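Local coordinates for protein fervidolysin (Fervidobacterium pennivorans, PDB 1R6V) that degrades keratin into peptides as a calcium-binding, subtilisin-like serine protease, allowing its bacterium to grow on native feathers, at residues V452-A457 against F461-V466; A480-G483 against I487-F490; A536-F541 against T548-N553. The protein carries 1 engineered substitution. One frame throughout, in Å; residues are numbered along the deposited sequence.

Interaction 1. Residues V452-A457 against F461-V466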
loop_
_atom_site.group_PDB
_atom_site.type_symbol
_atom_site.label_atom_id
_atom_site.label_comp_id
_atom_site.label_asym_id
_atom_site.label_seq_id
_atom_site.Cartn_x
_atom_site.Cartn_y
_atom_site.Cartn_z
ATOM N N VAL A 452 0.237 15.109 -5.608
ATOM C CA VAL A 452 -0.989 15.605 -6.214
ATOM C C VAL A 452 -1.818 15.949 -4.976
ATOM O O VAL A 452 -2.032 15.102 -4.109
ATOM C CB VAL A 452 -1.708 14.547 -7.103
ATOM C CG1 VAL A 452 -3.040 15.119 -7.617
ATOM C CG2 VAL A 452 -0.821 14.187 -8.317
ATOM N N VAL A 453 -2.221 17.208 -4.875
ATOM C CA VAL A 453 -3.001 17.686 -3.737
ATOM C C VAL A 453 -4.397 18.045 -4.229
ATOM O O VAL A 453 -4.549 18.967 -5.026
ATOM C CB VAL A 453 -2.365 18.948 -3.116
ATOM C CG1 VAL A 453 -3.079 19.304 -1.816
ATOM C CG2 VAL A 453 -0.870 18.720 -2.859
ATOM N N VAL A 454 -5.408 17.315 -3.758
ATOM C CA VAL A 454 -6.803 17.558 -4.169
ATOM C C VAL A 454 -7.534 18.234 -3.010
ATOM O O VAL A 454 -7.510 17.729 -1.894
ATOM C CB VAL A 454 -7.519 16.224 -4.509
ATOM C CG1 VAL A 454 -8.918 16.493 -5.094
ATOM C CG2 VAL A 454 -6.674 15.414 -5.494
ATOM N N THR A 455 -8.176 19.371 -3.277
ATOM C CA THR A 455 -8.894 20.111 -2.237
ATOM C C THR A 455 -10.268 20.502 -2.755
ATOM O O THR A 455 -10.604 20.202 -3.898
ATOM C CB THR A 455 -8.175 21.420 -1.865
ATOM O OG1 THR A 455 -8.064 22.242 -3.034
ATOM C CG2 THR A 455 -6.787 21.142 -1.318
ATOM N N ASP A 456 -11.056 21.162 -1.910
ATOM C CA ASP A 456 -12.369 21.625 -2.342
ATOM C C ASP A 456 -12.133 22.852 -3.222
ATOM O O ASP A 456 -10.986 23.241 -3.458
ATOM C CB ASP A 456 -13.283 21.954 -1.142
ATOM C CG ASP A 456 -12.657 22.911 -0.149
ATOM O OD1 ASP A 456 -11.628 23.540 -0.451
ATOM O OD2 ASP A 456 -13.220 23.052 0.956
ATOM N N ALA A 457 -13.209 23.459 -3.706
ATOM C CA ALA A 457 -13.120 24.607 -4.609
ATOM C C ALA A 457 -12.225 25.764 -4.169
ATOM O O ALA A 457 -11.437 26.276 -4.968
ATOM C CB ALA A 457 -14.524 25.126 -4.913
ATOM N N PHE A 461 -9.999 22.667 2.305
ATOM C CA PHE A 461 -9.892 21.336 2.878
ATOM C C PHE A 461 -9.429 20.291 1.875
ATOM O O PHE A 461 -9.865 20.287 0.730
ATOM C CB PHE A 461 -11.244 20.890 3.447
ATOM C CG PHE A 461 -11.670 21.646 4.674
ATOM C CD1 PHE A 461 -12.462 22.786 4.570
ATOM C CD2 PHE A 461 -11.275 21.215 5.936
ATOM C CE1 PHE A 461 -12.857 23.482 5.710
ATOM C CE2 PHE A 461 -11.664 21.906 7.083
ATOM C CZ PHE A 461 -12.456 23.041 6.969
ATOM N N GLY A 462 -8.541 19.401 2.311
ATOM C CA GLY A 462 -8.097 18.347 1.421
ATOM C C GLY A 462 -9.192 17.292 1.297
ATOM O O GLY A 462 -9.933 17.040 2.253
ATOM N N VAL A 463 -9.291 16.657 0.134
ATOM C CA VAL A 463 -10.307 15.630 -0.102
ATOM C C VAL A 463 -9.646 14.258 -0.001
ATOM O O VAL A 463 -8.757 13.916 -0.784
ATOM C CB VAL A 463 -10.948 15.768 -1.511
ATOM C CG1 VAL A 463 -12.118 14.820 -1.645
ATOM C CG2 VAL A 463 -11.380 17.202 -1.755
ATOM N N PRO A 464 -10.076 13.449 0.971
ATOM C CA PRO A 464 -9.508 12.115 1.161
ATOM C C PRO A 464 -10.083 11.004 0.287
ATOM O O PRO A 464 -11.240 11.052 -0.132
ATOM C CB PRO A 464 -9.744 11.858 2.648
ATOM C CG PRO A 464 -11.050 12.538 2.891
ATOM C CD PRO A 464 -10.960 13.823 2.093
ATOM N N THR A 465 -9.243 10.000 0.044
ATOM C CA THR A 465 -9.577 8.815 -0.747
ATOM C C THR A 465 -9.869 9.073 -2.220
ATOM O O THR A 465 -10.635 8.343 -2.851
ATOM C CB THR A 465 -10.758 8.001 -0.128
ATOM O OG1 THR A 465 -12.008 8.648 -0.397
ATOM C CG2 THR A 465 -10.574 7.868 1.381
ATOM N N VAL A 466 -9.270 10.126 -2.757
ATOM C CA VAL A 466 -9.419 10.433 -4.173
ATOM C C VAL A 466 -8.332 9.606 -4.861
ATOM O O VAL A 466 -7.180 9.571 -4.404
ATOM C CB VAL A 466 -9.200 11.935 -4.432
ATOM C CG1 VAL A 466 -9.079 12.203 -5.936
ATOM C CG2 VAL A 466 -10.377 12.727 -3.859
#

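Interaction 2. Residues A480-G483 against I487-F490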
loop_
_atom_site.group_PDB
_atom_site.type_symbol
_atom_site.label_atom_id
_atom_site.label_comp_id
_atom_site.label_asym_id
_atom_site.label_seq_id
_atom_site.Cartn_x
_atom_site.Cartn_y
_atom_site.Cartn_z
ATOM N N ALA A 480 -2.001 6.108 -6.517
ATOM C CA ALA A 480 -2.022 6.388 -5.083
ATOM C C ALA A 480 -3.353 7.027 -4.724
ATOM O O ALA A 480 -4.029 7.610 -5.566
ATOM C CB ALA A 480 -0.885 7.320 -4.690
ATOM N N LYS A 481 -3.727 6.920 -3.461
ATOM C CA LYS A 481 -4.978 7.506 -3.002
ATOM C C LYS A 481 -4.665 8.676 -2.076
ATOM O O LYS A 481 -3.729 8.606 -1.279
ATOM C CB LYS A 481 -5.772 6.442 -2.259
ATOM C CG LYS A 481 -6.016 5.209 -3.109
ATOM C CD LYS A 481 -6.705 4.099 -2.337
ATOM C CE LYS A 481 -8.203 4.301 -2.294
ATOM N NZ LYS A 481 -8.873 3.132 -1.647
ATOM N N THR A 482 -5.441 9.750 -2.156
ATOM C CA THR A 482 -5.161 10.884 -1.285
ATOM C C THR A 482 -5.457 10.534 0.165
ATOM O O THR A 482 -6.386 9.781 0.454
ATOM C CB THR A 482 -5.971 12.150 -1.672
ATOM O OG1 THR A 482 -7.374 11.873 -1.577
ATOM C CG2 THR A 482 -5.627 12.601 -3.105
ATOM N N GLY A 483 -4.648 11.080 1.067
ATOM C CA GLY A 483 -4.844 10.839 2.487
ATOM C C GLY A 483 -5.779 11.885 3.070
ATOM O O GLY A 483 -6.391 12.662 2.324
ATOM N N ILE A 487 -3.552 14.778 0.054
ATOM C CA ILE A 487 -2.314 14.571 -0.680
ATOM C C ILE A 487 -2.043 13.130 -1.078
ATOM O O ILE A 487 -2.183 12.217 -0.269
ATOM C CB ILE A 487 -1.118 15.105 0.140
ATOM C CG1 ILE A 487 -1.330 16.593 0.431
ATOM C CG2 ILE A 487 0.192 14.873 -0.622
ATOM C CD1 ILE A 487 -0.440 17.156 1.516
ATOM N N ALA A 488 -1.675 12.930 -2.343
ATOM C CA ALA A 488 -1.306 11.609 -2.843
ATOM C C ALA A 488 0.172 11.844 -3.149
ATOM O O ALA A 488 0.510 12.724 -3.947
ATOM C CB ALA A 488 -2.073 11.263 -4.123
ATOM N N ARG A 489 1.042 11.076 -2.501
ATOM C CA ARG A 489 2.483 11.241 -2.656
ATOM C C ARG A 489 3.085 10.166 -3.524
ATOM O O ARG A 489 2.770 8.986 -3.368
ATOM C CB ARG A 489 3.187 11.188 -1.290
ATOM C CG ARG A 489 2.604 12.090 -0.221
ATOM C CD ARG A 489 3.367 11.920 1.095
ATOM N NE ARG A 489 4.686 12.551 1.049
ATOM C CZ ARG A 489 5.463 12.761 2.110
ATOM N NH1 ARG A 489 5.064 12.387 3.323
ATOM N NH2 ARG A 489 6.639 13.359 1.962
ATOM N N PHE A 490 3.984 10.585 -4.415
ATOM C CA PHE A 490 4.660 9.668 -5.328
ATOM C C PHE A 490 6.171 9.819 -5.172
ATOM O O PHE A 490 6.781 10.617 -5.867
ATOM C CB PHE A 490 4.264 9.996 -6.775
ATOM C CG PHE A 490 2.803 9.771 -7.058
ATOM C CD1 PHE A 490 1.857 10.741 -6.747
ATOM C CD2 PHE A 490 2.379 8.571 -7.611
ATOM C CE1 PHE A 490 0.498 10.519 -6.981
ATOM C CE2 PHE A 490 1.026 8.334 -7.850
ATOM C CZ PHE A 490 0.086 9.310 -7.534
#

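Interaction 3. Residues A536-F541 against T548-N553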
loop_
_atom_site.group_PDB
_atom_site.type_symbol
_atom_site.label_atom_id
_atom_site.label_comp_id
_atom_site.label_asym_id
_atom_site.label_seq_id
_atom_site.Cartn_x
_atom_site.Cartn_y
_atom_site.Cartn_z
ATOM N N ALA A 536 -11.165 14.747 -12.736
ATOM C CA ALA A 536 -10.333 15.745 -13.393
ATOM C C ALA A 536 -9.251 15.000 -14.157
ATOM O O ALA A 536 -8.807 13.935 -13.737
ATOM C CB ALA A 536 -9.699 16.674 -12.365
ATOM N N SER A 537 -8.845 15.547 -15.295
ATOM C CA SER A 537 -7.803 14.916 -16.077
ATOM C C SER A 537 -6.841 16.008 -16.503
ATOM O O SER A 537 -7.253 17.123 -16.823
ATOM C CB SER A 537 -8.392 14.216 -17.304
ATOM O OG SER A 537 -9.005 15.143 -18.171
ATOM N N PHE A 538 -5.552 15.689 -16.468
ATOM C CA PHE A 538 -4.516 16.634 -16.858
ATOM C C PHE A 538 -3.636 15.906 -17.857
ATOM O O PHE A 538 -2.755 15.143 -17.473
ATOM C CB PHE A 538 -3.708 17.062 -15.630
ATOM C CG PHE A 538 -4.543 17.686 -14.548
ATOM C CD1 PHE A 538 -5.249 16.890 -13.647
ATOM C CD2 PHE A 538 -4.671 19.071 -14.464
ATOM C CE1 PHE A 538 -6.074 17.471 -12.678
ATOM C CE2 PHE A 538 -5.492 19.662 -13.502
ATOM C CZ PHE A 538 -6.198 18.861 -12.606
ATOM N N VAL A 539 -3.892 16.143 -19.144
ATOM C CA VAL A 539 -3.157 15.485 -20.225
ATOM C C VAL A 539 -1.805 16.138 -20.493
ATOM O O VAL A 539 -1.689 17.359 -20.494
ATOM C CB VAL A 539 -4.007 15.493 -21.531
ATOM C CG1 VAL A 539 -3.218 14.896 -22.690
ATOM C CG2 VAL A 539 -5.280 14.701 -21.311
ATOM N N GLY A 540 -0.787 15.311 -20.715
ATOM C CA GLY A 540 0.543 15.832 -20.983
ATOM C C GLY A 540 1.124 16.663 -19.857
ATOM O O GLY A 540 1.790 17.685 -20.090
ATOM N N PHE A 541 0.870 16.252 -18.619
ATOM C CA PHE A 541 1.409 17.003 -17.495
ATOM C C PHE A 541 2.870 16.592 -17.334
ATOM O O PHE A 541 3.182 15.409 -17.328
ATOM C CB PHE A 541 0.656 16.693 -16.195
ATOM C CG PHE A 541 1.109 17.528 -15.032
ATOM C CD1 PHE A 541 0.553 18.787 -14.796
ATOM C CD2 PHE A 541 2.116 17.075 -14.191
ATOM C CE1 PHE A 541 1.001 19.575 -13.736
ATOM C CE2 PHE A 541 2.568 17.852 -13.137
ATOM C CZ PHE A 541 2.010 19.108 -12.906
ATOM N N THR A 548 7.026 19.593 -9.188
ATOM C CA THR A 548 6.872 18.491 -8.240
ATOM C C THR A 548 5.521 18.391 -7.559
ATOM O O THR A 548 5.329 17.550 -6.674
ATOM C CB THR A 548 7.915 18.590 -7.126
ATOM O OG1 THR A 548 7.696 19.786 -6.373
ATOM C CG2 THR A 548 9.320 18.624 -7.717
ATOM N N GLN A 549 4.593 19.239 -7.964
ATOM C CA GLN A 549 3.273 19.224 -7.362
ATOM C C GLN A 549 2.184 19.629 -8.332
ATOM O O GLN A 549 2.366 20.545 -9.129
ATOM C CB GLN A 549 3.244 20.168 -6.166
ATOM C CG GLN A 549 1.966 20.069 -5.359
ATOM C CD GLN A 549 2.031 20.887 -4.098
ATOM O OE1 GLN A 549 1.471 21.974 -4.024
ATOM N NE2 GLN A 549 2.729 20.368 -3.096
ATOM N N LEU A 550 1.050 18.938 -8.252
ATOM C CA LEU A 550 -0.111 19.231 -9.090
ATOM C C LEU A 550 -1.248 19.481 -8.107
ATOM O O LEU A 550 -1.526 18.634 -7.260
ATOM C CB LEU A 550 -0.467 18.028 -9.967
ATOM C CG LEU A 550 -1.342 18.196 -11.218
ATOM C CD1 LEU A 550 -2.267 17.015 -11.322
ATOM C CD2 LEU A 550 -2.124 19.485 -11.203
ATOM N N ASN A 551 -1.886 20.644 -8.212
ATOM C CA ASN A 551 -2.989 20.987 -7.321
ATOM C C ASN A 551 -4.288 20.840 -8.088
ATOM O O ASN A 551 -4.414 21.334 -9.206
ATOM C CB ASN A 551 -2.862 22.433 -6.821
ATOM C CG ASN A 551 -1.565 22.687 -6.088
ATOM O OD1 ASN A 551 -1.288 22.069 -5.064
ATOM N ND2 ASN A 551 -0.753 23.603 -6.615
ATOM N N VAL A 552 -5.253 20.156 -7.479
ATOM C CA VAL A 552 -6.548 19.932 -8.100
ATOM C C VAL A 552 -7.628 20.497 -7.180
ATOM O O VAL A 552 -7.613 20.263 -5.969
ATOM C CB VAL A 552 -6.793 18.415 -8.319
ATOM C CG1 VAL A 552 -8.142 18.192 -8.975
ATOM C CG2 VAL A 552 -5.680 17.822 -9.179
ATOM N N ASN A 553 -8.548 21.267 -7.750
ATOM C CA ASN A 553 -9.624 21.853 -6.964
ATOM C C ASN A 553 -10.964 21.320 -7.442
ATOM O O ASN A 553 -11.397 21.604 -8.558
ATOM C CB ASN A 553 -9.595 23.379 -7.084
ATOM C CG ASN A 553 -8.351 23.984 -6.471
ATOM O OD1 ASN A 553 -8.230 24.077 -5.250
ATOM N ND2 ASN A 553 -7.412 24.385 -7.313
#

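Interaction 1. Residues V452-A457 against F461-V466
V454 O and F461 O carry the two main backbone bonds between V452-A457 and F461-V466. V463 N donates to V454 O at 2.9 Å with a nearly straight N-H...O angle of 167°, while D456 N reaches F461 O at 3.0 Å and is more bent, 140° at the hydrogen. Between these bonds T455 and G462 form a single antiparallel bridge, their CA atoms 4.1 Å apart. Each acceptor also receives a CA-H contact, T455 CA to F461 O at 3.1 Å and G462 CA to V454 O at 3.4 Å, evidence of how closely the two backbones lie.

The tight side is apolar and buried. V454 has CG1 anti to its backbone N (chi1 -173°), beside V463 CB, and its other branch, CG2, meets V466 CG1 tip to tip at 4.0 Å. V463 CG2 instead lies against the carbonyl carbon of T455. V502 of strand 496-505, in the sheet facing V454, touches both V454 and V466.

Toward the turn the contact is looser, and F461 is partly exposed although D456 is buried. F461 presents a ring edge to D456, with D456 OD2 in the ring plane 3.7 Å from F461 CD1 and the carboxylate almost perpendicular to the ring. D456 OD1 receives two successive backbone N-H groups, those of N460 and, weakly, F461, while OD2 is bonded by S602 OG. This is a beta-arch-like connection, closed by a single bridge, that carries the chain from strand 446-455, central in one sheet of the sandwich, to strand 466-471 in the other.

Interaction 2. Residues A480-G483 against I487-F490
The backbones of A480-G483 and I487-F490 run roughly antiparallel, 149° apart end to end, and are joined by one hydrogen bond, G483 N to I487 O at 3.0 Å. The donor stands above the I487 carbonyl plane, 44° out of it, off either lone pair. T482 CA adds a CA-H contact to the same oxygen at 3.4 Å. From T482, whose CA is 4.2 Å from that of A488, the backbones spread toward A480 and F490, and side chains fill the widening wedge.

A480 CB meets F490 CZ at 3.6 Å, approaching the ring obliquely, and A488 CB from another direction at 4.2 Å. The F490 ring comes back to A480 because CG is anti to the carbonyl carbon (chi1 -65°), which folds the ring beside its own backbone N. At the narrow end T482 CG2 lies 3.9 Å from A488 CB, so A488 CB bridges the methyls of T482 and A480, which do not meet each other. The T482 hydroxyl, OG1, is hydrogen-bonded with V463 O and V466 N, which probably holds the rotation that leaves CG2 facing A488. I487 and R489 project from the other face of their strand, and R489 NH2 forms a salt bridge with E449.

The segments belong to different sheets of the beta-sandwich, strand 478-481 pairing with 466-471, and 487-494 with 446-455. V468 of strand 466-471 packs on A488 and F490. Y273, and Y275 and K278 of helix 275-286 in the catalytic domain, hydrogen-bond to K481 N, T482 O and R489 O respectively.

Interaction 3. Residues A536-F541 against T548-N553
L550 and V552 meet A536, F538 and F541 wholly through side chains. The axes of strands 536-538 and 549-553 pass 9.2 Å apart at an angle of 151°, a separation expected of facing sheets and too wide for neighbours within one.

Two CH-pi contacts share L550. Its CD1 lies over one face of the F538 ring, 4.0 Å from the centroid and 20° off the normal, displaced toward the rim. Its CG covers a face of the F541 ring at the same 4.0 Å from the centroid, again off-centre. L550 therefore sits between two aromatic faces, one served by a methyl and the other by the branch point, with CD2 also approaching both rings. The torsions explain the shared position: F538 has CG anti to its carbonyl carbon, whereas F541 has CG anti to its backbone N (chi1 -175°), and the two rings reach L550 from different directions.

The remaining apolar contacts belong to V552. Its CG2 touches the F538 ring obliquely, 3.5 Å from F538 CE1, and its CG1 meets A536 CB at 4.0 Å. Alternation along the strand accounts for this selection: L550 and V552 point inward toward the other segment, whereas Q549, N551 and N553 point away and are exposed.

Backbone shape brings F541 back into the contact. The chain turns at V539 and G540, and G540, with positive phi, and F541 both face Y498 in a G1 beta bulge. Strand 535-543 is an edge strand paired with 496-505, whose I500 touches F541 and V502 touches V552. On the opposite sheet, strand 549-553 is likewise an edge strand, parallel to 446-455, whose F450 packs on L550.

From the N terminus the contacts close in series, none nested or crossed: interaction 1 spans a three-residue gap between 457 and 461, interaction 2 another between 483 and 487, and interaction 3 a six-residue gap between 541 and 548. Strand 446-455 unites them. V452 O accepts from A488 N at 2.8 Å, joining interaction 1 to interaction 2, and V453 O accepts from V552 N, also at 2.8 Å, joining it to interaction 3. Interactions 2 and 3 do not touch, their nearest atoms about 6 Å apart. Together the connections pass between the two sheets of this beta-sandwich domain at three places.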